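Local structure of metallo-carboxypeptidase (Pseudomonas aeruginosa, 4A37) at the zinc ion site. The protein is a zinc-dependent metallo-carboxypeptidase of the M14 family that cleaves the C-terminal residue from peptide substrates. Coordinates in Å, arbitrary orientation; residue numbers count along the deposited sequence, not the author numbering.

The zinc ion site. Residues 180, 183, 231, 238, 271, 273-274, 348. With ZN (zinc ion), chain B.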
loop_
_atom_site.group_PDB
_atom_site.type_symbol
_atom_site.label_atom_id
_atom_site.label_comp_id
_atom_site.label_asym_id
_atom_site.label_seq_id
_atom_site.Cartn_x
_atom_site.Cartn_y
_atom_site.Cartn_z
ATOM N N HIS A 180 -4.910 2.439 -3.932
ATOM C CA HIS A 180 -4.190 2.574 -5.201
ATOM C C HIS A 180 -3.565 1.185 -5.383
ATOM O O HIS A 180 -2.675 0.775 -4.628
ATOM C CB HIS A 180 -3.132 3.674 -5.087
ATOM C CG HIS A 180 -3.723 5.049 -4.969
ATOM N ND1 HIS A 180 -3.281 5.980 -4.056
ATOM C CD2 HIS A 180 -4.759 5.632 -5.621
ATOM C CE1 HIS A 180 -4.017 7.074 -4.145
ATOM N NE2 HIS A 180 -4.921 6.888 -5.089
ATOM N N GLU A 183 0.340 0.110 -5.165
ATOM C CA GLU A 183 1.065 0.276 -3.916
ATOM C C GLU A 183 0.983 -0.967 -3.041
ATOM O O GLU A 183 0.437 -0.950 -1.941
ATOM C CB GLU A 183 0.518 1.509 -3.205
ATOM C CG GLU A 183 0.767 2.775 -4.028
ATOM C CD GLU A 183 -0.127 3.928 -3.645
ATOM O OE1 GLU A 183 -0.697 3.915 -2.531
ATOM O OE2 GLU A 183 -0.242 4.856 -4.473
ATOM N N ARG A 231 -3.055 3.166 -10.331
ATOM C CA ARG A 231 -3.898 4.125 -9.638
ATOM C C ARG A 231 -5.404 3.952 -9.507
ATOM O O ARG A 231 -5.987 4.379 -8.506
ATOM C CB ARG A 231 -3.639 5.486 -10.286
ATOM C CG ARG A 231 -4.148 6.676 -9.522
ATOM C CD ARG A 231 -3.152 7.039 -8.456
ATOM N NE ARG A 231 -3.551 8.242 -7.743
ATOM C CZ ARG A 231 -2.872 8.755 -6.726
ATOM N NH1 ARG A 231 -1.759 8.170 -6.307
ATOM N NH2 ARG A 231 -3.316 9.846 -6.121
ATOM N N ASP A 238 -10.068 6.895 -9.331
ATOM C CA ASP A 238 -9.025 6.930 -8.304
ATOM C C ASP A 238 -9.844 6.838 -7.018
ATOM O O ASP A 238 -10.509 7.799 -6.627
ATOM C CB ASP A 238 -8.267 8.263 -8.325
ATOM C CG ASP A 238 -7.177 8.331 -7.267
ATOM O OD1 ASP A 238 -7.315 7.668 -6.213
ATOM O OD2 ASP A 238 -6.185 9.059 -7.481
ATOM N N ASP A 271 -5.067 5.138 6.578
ATOM C CA ASP A 271 -5.193 4.789 5.162
ATOM C C ASP A 271 -3.767 4.497 4.690
ATOM O O ASP A 271 -2.929 5.397 4.584
ATOM C CB ASP A 271 -5.825 5.978 4.427
ATOM C CG ASP A 271 -6.106 5.708 2.957
ATOM O OD1 ASP A 271 -6.209 4.534 2.545
ATOM O OD2 ASP A 271 -6.256 6.698 2.209
ATOM N N HIS A 273 -0.793 3.613 2.233
ATOM C CA HIS A 273 -0.356 3.865 0.860
ATOM C C HIS A 273 1.143 3.663 0.640
ATOM O O HIS A 273 1.888 3.309 1.550
ATOM C CB HIS A 273 -0.642 5.326 0.482
ATOM C CG HIS A 273 -2.089 5.670 0.361
ATOM N ND1 HIS A 273 -2.696 5.879 -0.856
ATOM C CD2 HIS A 273 -3.038 5.910 1.300
ATOM C CE1 HIS A 273 -3.953 6.236 -0.667
ATOM N NE2 HIS A 273 -4.186 6.262 0.633
ATOM N N GLY A 274 1.548 3.931 -0.598
ATOM C CA GLY A 274 2.938 3.881 -1.008
ATOM C C GLY A 274 3.190 5.118 -1.867
ATOM O O GLY A 274 2.312 5.548 -2.625
ATOM N N GLU A 348 2.413 6.601 4.367
ATOM C CA GLU A 348 3.054 6.407 3.071
ATOM C C GLU A 348 4.414 5.730 3.169
ATOM O O GLU A 348 5.315 6.233 3.843
ATOM C CB GLU A 348 3.233 7.761 2.375
ATOM C CG GLU A 348 1.946 8.543 2.134
ATOM C CD GLU A 348 1.305 8.241 0.795
ATOM O OE1 GLU A 348 1.881 7.456 0.009
ATOM O OE2 GLU A 348 0.221 8.795 0.527
HETATM ZN ZN ZN B . -1.735 5.829 -2.709
HETATM O O HOH W 1 -0.497 7.555 -2.467
#
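Near-identical first torsions (His180 chi1 -69°, with Glu183 and His273 alike) set each CG anti to the carbonyl carbon and beside the backbone N, so that three side chains converge on the catalytic zinc. His180 and Glu183 form the HXXE half of the M14 metal motif, while His273 comes from strand 268-275. Both imidazoles bind through the nitrogen next to CG: His180 ND1 and His273 ND1 each lie 2.1 Å from ZN. Beyond CG the Glu183 chain is extended, and its carboxylate straddles the ion unevenly, OE1 at 2.2 Å and OE2 at 2.5 Å from ZN. Water 1 completes a near trigonal bipyramidal sphere. A second shell positions each protein ligand. The backbone N of Gly274 donates to Glu183 OE1 from well above the carboxylate plane, leaving that oxygen shared between metal and amide. On the far side of the His180 ring, NE2 donates nearly in the ring plane to Asp238 OD1, which holds the ring's rotation. The other oxygen of that carboxylate, Asp238 OD2, forms a salt bridge with Arg231 NE, 2.8 Å away. The Arg231 guanidinium lies over one face of the His180 ring, and His180 NE2 sits over the centre of the guanidinium, 3.2 Å above its plane; Arg231 NH1 points toward the metal side, and the charge may help to polarise groups bound there. Glu348, the predicted general acid/base on strand 343-350, directs its carboxylate toward water 1, but the contacts are weak, the nearer oxygen OE2 lying 3.3 Å from the water. At the ring of His273, NE2 donates almost straight (161° at H) to Asp271 OD2 at 2.6 Å, the acceptor lying in the imidazole plane.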